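Local coordinates for protein NADPH-ferredoxin reductase FprA (Mycobacterium tuberculosis, PDB 1LQT) that transfers electrons between NADPH and ferredoxin through a bound FAD, and may in this way supply electrons to P450 systems, at residues A[42-47]-A[424-429]; A[123-128]-A[160-165]; A[164-169]-A[192-197]; A[442-447]-A[451-456]. All coordinates share one frame; numbering follows the deposited sequence.

Contact 1: A[42-47]-A[424-429]. With FAD (flavin-adenine dinucleotide), chain H.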
# COMPACT_ATOMS: atom_id res chain seq x y z
N LEU A 42 -8.48 -4.83 -10.31
CA LEU A 42 -7.74 -6.06 -10.57
C LEU A 42 -8.69 -7.24 -10.59
O LEU A 42 -9.81 -7.17 -10.10
CB LEU A 42 -6.71 -6.28 -9.45
CG LEU A 42 -5.70 -5.15 -9.29
CD1 LEU A 42 -4.72 -5.51 -8.19
CD2 LEU A 42 -4.96 -4.83 -10.56
N PRO A 43 -8.26 -8.38 -11.13
CA PRO A 43 -9.07 -9.58 -11.04
C PRO A 43 -9.22 -10.12 -9.62
O PRO A 43 -10.10 -10.93 -9.36
CB PRO A 43 -8.31 -10.59 -11.93
CG PRO A 43 -7.58 -9.72 -12.88
CD PRO A 43 -7.13 -8.56 -12.06
N THR A 44 -8.31 -9.71 -8.75
CA THR A 44 -8.19 -10.23 -7.41
C THR A 44 -8.55 -9.17 -6.38
O THR A 44 -8.16 -8.03 -6.55
CB THR A 44 -6.74 -10.69 -7.15
OG1 THR A 44 -5.86 -9.56 -7.30
CG2 THR A 44 -6.27 -11.73 -8.15
N PRO A 45 -9.23 -9.57 -5.30
CA PRO A 45 -9.58 -8.64 -4.23
C PRO A 45 -8.43 -8.47 -3.25
O PRO A 45 -7.36 -9.09 -3.37
CB PRO A 45 -10.76 -9.35 -3.56
CG PRO A 45 -10.36 -10.82 -3.67
CD PRO A 45 -9.75 -10.92 -5.04
N TRP A 46 -8.69 -7.60 -2.28
CA TRP A 46 -7.92 -7.43 -1.04
C TRP A 46 -6.91 -6.29 -1.05
O TRP A 46 -6.31 -5.99 -0.03
CB TRP A 46 -7.31 -8.73 -0.49
CG TRP A 46 -8.32 -9.87 -0.34
CD1 TRP A 46 -9.71 -9.77 -0.24
CD2 TRP A 46 -8.02 -11.24 -0.24
NE1 TRP A 46 -10.25 -11.02 -0.13
CE2 TRP A 46 -9.24 -11.94 -0.16
CE3 TRP A 46 -6.83 -11.98 -0.26
CZ2 TRP A 46 -9.30 -13.34 -0.04
CZ3 TRP A 46 -6.89 -13.35 -0.14
CH2 TRP A 46 -8.11 -14.02 -0.06
N GLY A 47 -6.73 -5.65 -2.18
CA GLY A 47 -5.88 -4.48 -2.26
C GLY A 47 -4.49 -4.79 -1.76
O GLY A 47 -3.88 -5.80 -2.10
N GLN A 424 -12.56 -17.12 -6.94
CA GLN A 424 -12.27 -18.30 -6.13
C GLN A 424 -11.48 -19.34 -6.91
O GLN A 424 -10.68 -20.07 -6.33
CB GLN A 424 -13.56 -18.86 -5.54
CG GLN A 424 -14.14 -17.94 -4.46
CD GLN A 424 -15.51 -18.34 -4.01
OE1 GLN A 424 -15.93 -19.44 -4.18
NE2 GLN A 424 -16.21 -17.43 -3.39
N VAL A 425 -11.69 -19.41 -8.21
CA VAL A 425 -10.90 -20.30 -9.08
C VAL A 425 -9.46 -19.80 -9.17
O VAL A 425 -8.54 -20.60 -9.01
CB VAL A 425 -11.54 -20.41 -10.48
CG1 VAL A 425 -10.71 -21.27 -11.40
CG2 VAL A 425 -12.96 -20.97 -10.38
N ILE A 426 -9.25 -18.52 -9.43
CA ILE A 426 -7.90 -17.96 -9.39
C ILE A 426 -7.22 -18.30 -8.07
O ILE A 426 -6.08 -18.73 -8.05
CB ILE A 426 -7.94 -16.43 -9.59
CG1 ILE A 426 -8.35 -16.08 -11.03
CG2 ILE A 426 -6.58 -15.80 -9.25
CD1 ILE A 426 -8.67 -14.61 -11.25
N ASP A 427 -7.92 -18.04 -6.96
CA ASP A 427 -7.37 -18.27 -5.64
C ASP A 427 -6.94 -19.73 -5.47
O ASP A 427 -5.84 -20.02 -5.00
CB ASP A 427 -8.41 -17.86 -4.62
CG ASP A 427 -7.97 -18.02 -3.20
OD1 ASP A 427 -6.81 -17.69 -2.90
OD2 ASP A 427 -8.74 -18.51 -2.38
N ALA A 428 -7.83 -20.64 -5.83
CA ALA A 428 -7.52 -22.04 -5.71
C ALA A 428 -6.33 -22.43 -6.57
O ALA A 428 -5.49 -23.23 -6.14
CB ALA A 428 -8.74 -22.86 -6.08
N PHE A 429 -6.27 -21.91 -7.77
CA PHE A 429 -5.15 -22.19 -8.66
C PHE A 429 -3.84 -21.75 -8.03
O PHE A 429 -2.87 -22.50 -8.02
CB PHE A 429 -5.41 -21.46 -9.98
CG PHE A 429 -4.44 -21.77 -11.08
CD1 PHE A 429 -4.77 -22.66 -12.10
CD2 PHE A 429 -3.19 -21.16 -11.13
CE1 PHE A 429 -3.91 -22.91 -13.13
CE2 PHE A 429 -2.33 -21.44 -12.14
CZ PHE A 429 -2.69 -22.31 -13.14
PA FAD H . -5.83 -0.48 -0.75
O1A FAD H . -4.76 0.09 -1.58
O2A FAD H . -5.55 -1.64 0.14
O5B FAD H . -7.04 -0.93 -1.70
C5B FAD H . -7.43 -0.10 -2.80
C4B FAD H . -8.12 -1.01 -3.81
O4B FAD H . -8.77 -0.16 -4.75
C3B FAD H . -7.17 -1.91 -4.60
O3B FAD H . -7.61 -3.25 -4.64
C2B FAD H . -7.14 -1.26 -5.95
O2B FAD H . -6.80 -2.10 -7.03
C1B FAD H . -8.56 -0.69 -6.05
N9A FAD H . -8.72 0.40 -7.01
C8A FAD H . -7.92 1.50 -7.13
N7A FAD H . -8.34 2.32 -8.09
C5A FAD H . -9.44 1.68 -8.63
C6A FAD H . -10.29 2.05 -9.68
N6A FAD H . -10.19 3.18 -10.36
N1A FAD H . -11.31 1.20 -9.97
C2A FAD H . -11.46 0.05 -9.24
N3A FAD H . -10.69 -0.35 -8.23
C4A FAD H . -9.69 0.50 -7.96
N1 FAD H . -0.62 -2.69 7.19
C2 FAD H . -0.54 -3.61 8.19
O2 FAD H . -1.36 -3.64 9.09
N3 FAD H . 0.52 -4.51 8.19
C4 FAD H . 1.45 -4.59 7.19
O4 FAD H . 2.36 -5.45 7.23
C4X FAD H . 1.32 -3.68 6.14
N5 FAD H . 2.21 -3.71 5.08
C5X FAD H . 2.10 -2.78 4.08
C6 FAD H . 3.00 -2.79 3.04
C7 FAD H . 2.98 -1.83 2.04
C7M FAD H . 3.97 -1.89 0.91
C8 FAD H . 1.98 -0.85 2.09
C8M FAD H . 1.93 0.24 1.05
C9 FAD H . 1.05 -0.84 3.13
C9A FAD H . 1.09 -1.80 4.13
N10 FAD H . 0.18 -1.79 5.19
C10 FAD H . 0.28 -2.74 6.18
C1' FAD H . -0.94 -0.81 5.26
C2' FAD H . -2.18 -1.32 4.53
O2' FAD H . -1.77 -1.83 3.29
C3' FAD H . -3.18 -0.16 4.34
O3' FAD H . -3.62 0.34 5.60
C4' FAD H . -4.48 -0.54 3.64
O4' FAD H . -4.27 -1.54 2.64
C5' FAD H . -5.12 0.70 3.00
O5' FAD H . -6.42 0.26 2.57
P FAD H . -7.26 0.96 1.42
O1P FAD H . -8.51 0.17 1.37
O2P FAD H . -7.38 2.44 1.59
O3P FAD H . -6.42 0.78 0.09
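Ile426 packs on Pro43 and Thr44 beside Asp427, the next residue on its helix, whose carboxylate is held by two arginines, OD1 in a salt bridge to Arg441 and OD2 in one to Arg431. Residues 42-47 follow the second strand, 34-40, of the Rossmann-type FAD-binding domain. With Leu42 and Gly47 near FAD and Pro43 and Thr44 on Ile426, this loop lies between cofactor and helix 420-434.

The branched Ile426 serves both loop residues. Its CD1 reaches Pro43 CB at 4.1 Å, and its CG2 meets the methyl CG2 of Thr44 at 4.2 Å. A chi1 of -69° sets CG1 beside the backbone N and CG2 anti to it, directing CD1 to Pro43 and CG2 to Thr44. Proline offers a rigid apolar edge, while threonine adds a methyl. Pro43 O is buried here without a partner in the model.

Further along, Pro45 CG sits 3.5 Å above one face of the Trp46 ring, offset towards its rim, and Trp423 makes a T-shaped stack with Trp46. Gly47 stands just before helix 48-51 with a positive phi (55°), a conformation that comes easily to glycine. Lacking a side chain, it brings its CA within 3.2 Å of the FAD ribose oxygen O3B.

Contact 2: A[123-128]-A[160-165]. With ODP (4-oxo-nicotinamide-adenine dinucleotide phosphate), chain I.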
# COMPACT_ATOMS: atom_id res chain seq x y z
N ILE A 123 13.71 3.94 -8.92
CA ILE A 123 12.31 3.55 -8.91
C ILE A 123 11.68 3.90 -7.58
O ILE A 123 12.38 4.22 -6.63
CB ILE A 123 12.14 2.04 -9.22
CG1 ILE A 123 12.77 1.17 -8.14
CG2 ILE A 123 12.70 1.72 -10.58
CD1 ILE A 123 12.59 -0.32 -8.39
N ALA A 124 10.36 3.82 -7.52
CA ALA A 124 9.64 3.96 -6.27
C ALA A 124 9.41 2.63 -5.62
O ALA A 124 9.32 1.60 -6.27
CB ALA A 124 8.29 4.64 -6.49
N ALA A 125 9.26 2.65 -4.31
CA ALA A 125 8.84 1.47 -3.62
C ALA A 125 7.51 0.96 -4.13
O ALA A 125 7.29 -0.25 -4.19
CB ALA A 125 8.80 1.68 -2.11
N VAL A 126 6.59 1.87 -4.49
CA VAL A 126 5.33 1.40 -5.06
C VAL A 126 5.60 0.38 -6.18
O VAL A 126 4.98 -0.68 -6.26
CB VAL A 126 4.52 2.58 -5.62
CG1 VAL A 126 3.23 2.08 -6.25
CG2 VAL A 126 4.20 3.56 -4.50
N ASP A 127 6.49 0.74 -7.10
CA ASP A 127 6.76 -0.10 -8.24
C ASP A 127 7.58 -1.34 -7.86
O ASP A 127 7.36 -2.39 -8.43
CB ASP A 127 7.47 0.66 -9.35
CG ASP A 127 6.68 1.82 -9.86
OD1 ASP A 127 6.38 2.78 -9.08
OD2 ASP A 127 6.34 1.88 -11.06
N PHE A 128 8.52 -1.23 -6.93
CA PHE A 128 9.30 -2.38 -6.51
C PHE A 128 8.46 -3.41 -5.78
O PHE A 128 8.53 -4.60 -6.06
CB PHE A 128 10.49 -1.91 -5.66
CG PHE A 128 11.42 -3.03 -5.31
CD1 PHE A 128 12.13 -3.70 -6.27
CD2 PHE A 128 11.61 -3.40 -3.99
CE1 PHE A 128 12.99 -4.74 -5.94
CE2 PHE A 128 12.47 -4.44 -3.68
CZ PHE A 128 13.12 -5.09 -4.65
N LEU A 160 11.70 -0.49 5.19
CA LEU A 160 12.19 -1.73 5.78
C LEU A 160 11.79 -2.91 4.93
O LEU A 160 12.62 -3.80 4.72
CB LEU A 160 11.66 -1.91 7.18
CG LEU A 160 12.03 -0.83 8.17
CD1 LEU A 160 11.44 -1.15 9.54
CD2 LEU A 160 13.53 -0.64 8.25
N ASP A 161 10.56 -2.97 4.44
CA ASP A 161 10.15 -4.07 3.59
C ASP A 161 11.08 -4.17 2.38
O ASP A 161 11.54 -5.25 2.02
CB ASP A 161 8.72 -3.89 3.09
CG ASP A 161 7.63 -4.18 4.10
OD1 ASP A 161 7.92 -4.61 5.21
OD2 ASP A 161 6.44 -4.02 3.74
N VAL A 162 11.34 -3.04 1.72
CA VAL A 162 12.18 -3.05 0.54
C VAL A 162 13.56 -3.61 0.88
O VAL A 162 14.10 -4.46 0.18
CB VAL A 162 12.29 -1.66 -0.05
CG1 VAL A 162 13.33 -1.56 -1.12
CG2 VAL A 162 10.93 -1.19 -0.60
N ALA A 163 14.13 -3.12 1.97
CA ALA A 163 15.47 -3.53 2.35
C ALA A 163 15.50 -5.03 2.69
O ALA A 163 16.42 -5.74 2.33
CB ALA A 163 15.94 -2.71 3.50
N ARG A 164 14.47 -5.50 3.40
CA ARG A 164 14.39 -6.94 3.72
C ARG A 164 14.33 -7.79 2.48
O ARG A 164 15.00 -8.81 2.40
CB ARG A 164 13.17 -7.28 4.55
CG ARG A 164 13.20 -6.86 5.97
CD ARG A 164 12.27 -7.70 6.93
NE ARG A 164 10.99 -7.94 6.27
CZ ARG A 164 10.10 -6.98 6.03
NH1 ARG A 164 10.21 -5.79 6.57
NH2 ARG A 164 9.08 -7.30 5.24
N ILE A 165 13.49 -7.42 1.54
CA ILE A 165 13.38 -8.25 0.35
C ILE A 165 14.67 -8.26 -0.44
O ILE A 165 15.08 -9.29 -0.97
CB ILE A 165 12.15 -7.83 -0.47
CG1 ILE A 165 10.85 -8.06 0.35
CG2 ILE A 165 12.15 -8.52 -1.79
CD1 ILE A 165 10.65 -9.40 0.90
O1X ODP I . 10.62 13.36 7.39
P2B ODP I . 9.42 12.50 7.16
O2X ODP I . 8.83 11.92 8.43
O3X ODP I . 8.35 13.17 6.31
O2B ODP I . 10.02 11.27 6.31
C2B ODP I . 9.20 10.39 5.54
C3B ODP I . 8.99 9.02 6.13
O3B ODP I . 10.20 8.56 6.73
C1B ODP I . 9.89 10.07 4.27
N9A ODP I . 9.95 11.11 3.27
C8A ODP I . 8.91 11.78 2.67
N7A ODP I . 9.33 12.63 1.75
C5A ODP I . 10.70 12.52 1.73
C4A ODP I . 11.09 11.58 2.69
N3A ODP I . 12.36 11.19 2.94
C2A ODP I . 13.28 11.82 2.18
N1A ODP I . 13.00 12.74 1.22
C6A ODP I . 11.70 13.10 0.98
N6A ODP I . 11.48 13.96 -0.02
O4B ODP I . 9.14 8.98 3.76
C4B ODP I . 8.73 8.19 4.88
C5B ODP I . 7.28 7.82 4.71
O5B ODP I . 6.95 6.89 5.72
PA ODP I . 5.42 6.51 5.95
O1A ODP I . 5.36 5.62 7.12
O2A ODP I . 4.56 7.71 5.95
O3 ODP I . 5.06 5.74 4.60
PN ODP I . 5.33 4.23 4.08
O1N ODP I . 6.65 3.74 4.53
O2N ODP I . 5.01 4.30 2.64
O5D ODP I . 4.25 3.38 4.85
C5D ODP I . 2.85 3.63 4.59
C4D ODP I . 2.03 3.09 5.74
O4D ODP I . 1.95 1.67 5.71
C1D ODP I . 2.37 1.14 6.97
C2D ODP I . 3.21 2.20 7.56
O2D ODP I . 3.53 2.03 8.89
C3D ODP I . 2.61 3.47 7.10
O3D ODP I . 1.57 3.82 8.00
N1N ODP I . 2.86 -0.19 6.86
C2N ODP I . 2.82 -0.99 8.03
C3N ODP I . 3.61 -2.09 8.08
C7N ODP I . 3.52 -2.85 9.41
N7N ODP I . 4.28 -3.90 9.50
O7N ODP I . 2.75 -2.40 10.29
C4N ODP I . 4.50 -2.46 7.06
O99 ODP I . 5.29 -3.45 7.13
C5N ODP I . 4.54 -1.60 5.87
C6N ODP I . 3.71 -0.45 5.81
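Phe128 extends its ring with CG anti to the backbone N (chi1 -174°), which carries it from helix 125-132 to Val162; there a chi1 of 170° turns CG1 to the ring and CG2 to Ala125. CG1 of Val162 comes to Phe128 CD2 at 3.8 Å, approaching the ring at a slant. CG2 of Val162 rests on Ala125 CB at 3.9 Å and is also near the ring, 4.1 Å from Phe128 CD2. The small alanine lets the backbones come close, with the CA atoms of Ala125 and Val162 7.0 Å apart, while the larger phenylalanine fills the next turn. Val319 of strand 317-320 touches both Ala125 and Val162 and underlies the packing.

Asp161, on the neighbouring position of helix 157-167, belongs to both the FAD and the ODP pocket. Both terminal nitrogens of Arg164 converge on its OD1, NH1 at 2.9 Å along the anti lone pair and NH2 from 58° above the carboxylate plane. OD1 lies in the guanidinium plane, and a further salt bridge from Arg164 NE to Asp56 helps fix the arginine. Thus oriented, Asp161 stands beside the 4-oxo-nicotinamide ring of ODP, OD1 3.5 Å from its oxo oxygen O99.

Helix 157-167 follows a glycine-rich turn that includes Gly156, consistent with the GxGxxA motif of a Rossmann-type NADP-binding domain.

Contact 3: A[164-169]-A[192-197]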
# COMPACT_ATOMS: atom_id res chain seq x y z
N ARG A 164 14.47 -5.50 3.40
CA ARG A 164 14.39 -6.94 3.72
C ARG A 164 14.33 -7.79 2.48
O ARG A 164 15.00 -8.81 2.40
CB ARG A 164 13.17 -7.28 4.55
CG ARG A 164 13.20 -6.86 5.97
CD ARG A 164 12.27 -7.70 6.93
NE ARG A 164 10.99 -7.94 6.27
CZ ARG A 164 10.10 -6.98 6.03
NH1 ARG A 164 10.21 -5.79 6.57
NH2 ARG A 164 9.08 -7.30 5.24
N ILE A 165 13.49 -7.42 1.54
CA ILE A 165 13.38 -8.25 0.35
C ILE A 165 14.67 -8.26 -0.44
O ILE A 165 15.08 -9.29 -0.97
CB ILE A 165 12.15 -7.83 -0.47
CG1 ILE A 165 10.85 -8.06 0.35
CG2 ILE A 165 12.15 -8.52 -1.79
CD1 ILE A 165 10.65 -9.40 0.90
N LEU A 166 15.39 -7.13 -0.47
CA LEU A 166 16.66 -7.07 -1.18
C LEU A 166 17.77 -7.90 -0.55
O LEU A 166 18.69 -8.31 -1.25
CB LEU A 166 17.12 -5.62 -1.31
CG LEU A 166 16.31 -4.73 -2.26
CD1 LEU A 166 16.75 -3.28 -2.08
CD2 LEU A 166 16.48 -5.16 -3.71
N LEU A 167 17.68 -8.14 0.75
CA LEU A 167 18.78 -8.76 1.51
C LEU A 167 18.49 -10.14 2.08
O LEU A 167 19.40 -10.84 2.45
CB LEU A 167 19.21 -7.85 2.64
CG LEU A 167 19.91 -6.57 2.20
CD1 LEU A 167 20.11 -5.63 3.35
CD2 LEU A 167 21.24 -6.87 1.57
N THR A 168 17.23 -10.55 2.10
CA THR A 168 16.90 -11.84 2.68
C THR A 168 17.43 -12.97 1.81
O THR A 168 17.45 -12.91 0.59
CB THR A 168 15.38 -11.99 2.82
OG1 THR A 168 14.88 -11.06 3.80
CG2 THR A 168 14.97 -13.38 3.30
N ASP A 169 17.92 -14.01 2.46
CA ASP A 169 18.38 -15.20 1.76
C ASP A 169 17.29 -15.65 0.80
O ASP A 169 16.16 -15.90 1.24
CB ASP A 169 18.64 -16.27 2.83
CG ASP A 169 19.11 -17.59 2.28
OD1 ASP A 169 19.18 -17.80 1.05
OD2 ASP A 169 19.45 -18.50 3.07
N GLN A 192 24.91 -6.47 -1.86
CA GLN A 192 25.66 -6.76 -0.64
C GLN A 192 25.36 -5.76 0.46
O GLN A 192 25.63 -6.04 1.60
CB GLN A 192 27.17 -6.74 -0.94
CG GLN A 192 27.60 -7.79 -1.97
CD GLN A 192 27.48 -9.21 -1.48
OE1 GLN A 192 27.37 -9.48 -0.27
NE2 GLN A 192 27.49 -10.15 -2.42
N GLU A 193 24.85 -4.59 0.11
CA GLU A 193 24.56 -3.55 1.08
C GLU A 193 23.36 -2.74 0.63
O GLU A 193 23.28 -2.35 -0.54
CB GLU A 193 25.75 -2.58 1.23
CG GLU A 193 25.54 -1.47 2.23
CD GLU A 193 26.80 -0.67 2.49
OE1 GLU A 193 27.63 -1.13 3.27
OE2 GLU A 193 26.97 0.41 1.90
N VAL A 194 22.44 -2.51 1.55
CA VAL A 194 21.37 -1.55 1.36
C VAL A 194 21.57 -0.44 2.38
O VAL A 194 21.71 -0.71 3.56
CB VAL A 194 19.97 -2.18 1.59
CG1 VAL A 194 18.89 -1.13 1.48
CG2 VAL A 194 19.71 -3.29 0.59
N VAL A 195 21.58 0.78 1.89
CA VAL A 195 21.68 1.95 2.76
C VAL A 195 20.31 2.61 2.80
O VAL A 195 19.77 3.01 1.78
CB VAL A 195 22.73 2.96 2.28
CG1 VAL A 195 22.88 4.05 3.30
CG2 VAL A 195 24.07 2.25 2.04
N ILE A 196 19.71 2.66 3.98
CA ILE A 196 18.41 3.29 4.24
C ILE A 196 18.70 4.70 4.72
O ILE A 196 19.34 4.90 5.74
CB ILE A 196 17.63 2.52 5.28
CG1 ILE A 196 17.39 1.10 4.81
CG2 ILE A 196 16.31 3.23 5.58
CD1 ILE A 196 16.77 0.21 5.82
N VAL A 197 18.19 5.67 3.98
CA VAL A 197 18.56 7.08 4.14
C VAL A 197 17.33 7.89 4.57
O VAL A 197 16.39 8.06 3.80
CB VAL A 197 19.11 7.62 2.81
CG1 VAL A 197 19.59 9.04 2.97
CG2 VAL A 197 20.24 6.75 2.30
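Gln192 enters the contact through its backbone, its carbonyl C lying 4.4 Å from Leu167 CD2, while its side chain starts away from the helix. Strand 193-197 begins at the next residue, the second strand of a beta-alpha-beta crossover in the Rossmann-type NADP-binding domain: strand 149-153 leads into helix 157-167, and the chain returns to 193-197 parallel to and beside the first strand. Glu193 points away from the helix, and its carboxylate forms salt bridges to Arg149 and Arg266 on the strands flanking it.

Val194 then turns towards the helix and carries most of the packing. Its CG2, anti to the carbonyl carbon, enters between two leucines. Leu167 CD1 meets it at 3.6 Å, and Leu166 CB approaches it at 4.0 Å with the side chains nearly perpendicular. A beta-branched valine suits a strand, and leucine's longer side chain lets Leu167 CD1 and CG reach CG2 from the helix. Two residues on, Ile196 continues the helix-facing row, packing on Ala163 and Leu160, one and two turns earlier.

Where that helix ends, Arg164 O collects three donors: Thr168 N at 2.8 Å, Leu167 N at 3.2 Å, and Thr168 OG1 at 2.7 Å, this hydroxyl standing 44° above the carbonyl plane.

Contact 4: A[442-447]-A[451-456]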
# COMPACT_ATOMS: atom_id res chain seq x y z
N VAL A 442 1.45 -19.40 -5.41
CA VAL A 442 2.26 -18.79 -6.47
C VAL A 442 1.29 -17.97 -7.27
O VAL A 442 0.34 -18.49 -7.82
CB VAL A 442 3.00 -19.81 -7.36
CG1 VAL A 442 3.80 -19.09 -8.41
CG2 VAL A 442 3.86 -20.72 -6.55
N LYS A 443 1.51 -16.67 -7.29
CA LYS A 443 0.59 -15.75 -7.92
C LYS A 443 0.73 -15.70 -9.42
O LYS A 443 1.81 -15.78 -9.98
CB LYS A 443 0.80 -14.35 -7.36
CG LYS A 443 0.38 -14.19 -5.93
CD LYS A 443 0.69 -12.80 -5.43
CE LYS A 443 0.27 -12.62 -4.01
NZ LYS A 443 0.72 -11.26 -3.49
N LEU A 444 -0.43 -15.52 -10.06
CA LEU A 444 -0.50 -15.22 -11.48
C LEU A 444 -0.21 -13.71 -11.59
O LEU A 444 -0.92 -12.88 -11.03
CB LEU A 444 -1.90 -15.57 -11.98
CG LEU A 444 -2.21 -17.07 -11.93
CD1 LEU A 444 -3.69 -17.28 -12.02
CD2 LEU A 444 -1.51 -17.80 -13.06
N ALA A 445 0.86 -13.37 -12.31
CA ALA A 445 1.48 -12.06 -12.20
C ALA A 445 1.13 -11.08 -13.31
O ALA A 445 1.60 -9.95 -13.30
CB ALA A 445 3.00 -12.21 -12.12
N SER A 446 0.32 -11.51 -14.26
CA SER A 446 -0.13 -10.65 -15.35
C SER A 446 -1.63 -10.75 -15.49
O SER A 446 -2.23 -11.76 -15.14
CB SER A 446 0.51 -11.06 -16.69
OG SER A 446 0.06 -12.32 -17.12
N LEU A 447 -2.23 -9.72 -16.08
CA LEU A 447 -3.64 -9.74 -16.36
C LEU A 447 -3.97 -10.92 -17.27
O LEU A 447 -4.94 -11.62 -17.06
CB LEU A 447 -4.08 -8.43 -17.00
CG LEU A 447 -5.58 -8.34 -17.31
CD1 LEU A 447 -6.44 -8.54 -16.08
CD2 LEU A 447 -5.87 -7.01 -17.97
N LEU A 451 -6.62 -13.76 -16.20
CA LEU A 451 -7.85 -13.95 -16.95
C LEU A 451 -7.94 -15.31 -17.63
O LEU A 451 -9.03 -15.85 -17.80
CB LEU A 451 -8.04 -12.83 -17.96
CG LEU A 451 -8.22 -11.44 -17.37
CD1 LEU A 451 -8.49 -10.46 -18.51
CD2 LEU A 451 -9.33 -11.34 -16.35
N ARG A 452 -6.80 -15.90 -17.98
CA ARG A 452 -6.81 -17.25 -18.54
C ARG A 452 -7.48 -18.19 -17.56
O ARG A 452 -8.23 -19.08 -17.95
CB ARG A 452 -5.37 -17.69 -18.83
CG ARG A 452 -5.17 -19.10 -19.36
CD ARG A 452 -3.70 -19.38 -19.56
NE ARG A 452 -3.45 -20.66 -20.18
CZ ARG A 452 -2.24 -21.16 -20.30
NH1 ARG A 452 -1.20 -20.50 -19.83
NH2 ARG A 452 -2.07 -22.34 -20.88
N ILE A 453 -7.21 -17.99 -16.27
CA ILE A 453 -7.73 -18.87 -15.25
C ILE A 453 -9.09 -18.40 -14.74
O ILE A 453 -9.96 -19.19 -14.49
CB ILE A 453 -6.69 -19.00 -14.09
CG1 ILE A 453 -5.37 -19.56 -14.60
CG2 ILE A 453 -7.28 -19.82 -12.93
CD1 ILE A 453 -5.46 -20.80 -15.46
N GLY A 454 -9.27 -17.10 -14.61
CA GLY A 454 -10.45 -16.53 -14.00
C GLY A 454 -11.67 -16.51 -14.88
O GLY A 454 -12.79 -16.66 -14.40
N LEU A 455 -11.53 -16.45 -16.18
CA LEU A 455 -12.70 -16.35 -17.03
C LEU A 455 -13.11 -17.70 -17.52
O LEU A 455 -14.25 -17.83 -18.04
CB LEU A 455 -12.37 -15.53 -18.25
CG LEU A 455 -11.94 -14.09 -18.00
CD1 LEU A 455 -11.59 -13.44 -19.30
CD2 LEU A 455 -13.03 -13.32 -17.33
N GLY A 456 -12.10 -18.63 -17.50
CA GLY A 456 -12.17 -20.01 -17.99
C GLY A 456 -13.52 -20.66 -17.92
O GLY A 456 -13.93 -21.44 -18.83
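Leu451 N donates to Leu447 O across one helical turn, a bond of 2.9 Å with an N-H...O angle of 163°, and this i to i+4 link belongs to the first turn of the C-terminal helix 447-454. Ser446 is its N-cap: the short hydroxyl side chain caps a backbone N in the first turn, and OG is also hydrogen-bonded to Glu449.

The apolar contacts are of two kinds. Within the helix, Leu447 and Leu451 lie one turn apart on a common side. With CG of Leu447 anti to its backbone N (chi1 -178°), its CD1 reaches Leu451 CG at 3.6 Å, and Leu451 CG also rides 3.3 Å from the carbonyl oxygen Leu447 O. Across the turn from loop to helix, Leu444 CD1 meets Ile453 CG1 at 3.8 Å, the two side chains crossing at about a right angle. Long aliphatic residues suit this partly exposed seam, since they bridge it from both sides.

Polar groups of the loop are tied elsewhere. Lys443 NZ binds the carbonyls of Arg50 and Asn133, and Leu444 N binds Glu430 of helix 420-434. That helix also presents Phe429 to both Leu444 and Ile453, while Leu447 leans on Pro43 in the loop after strand 34-40.

In the fold
The four contacts form two pairs. Contacts 1 and 4, with centres about 8 Å apart, pack against each other where helices 420-434 and 447-454, successive in the chain, meet: Ile426 CG1 lies 3.7 Å from Gly454 CA. Contacts 2 and 3, about 10 Å between centres, share helix 157-167, with Phe128 CZ 3.5 Å from Leu166 CD2. The pairs stand well apart, contacts 1 and 2 being about 23 Å from centre to centre. In each pair one contact borders a ligand: contact 1 touches the FAD ribose, and contact 2 the nicotinamide end of ODP. Contact 3 stays about 14 Å from ODP, measured from the Val194 side chain.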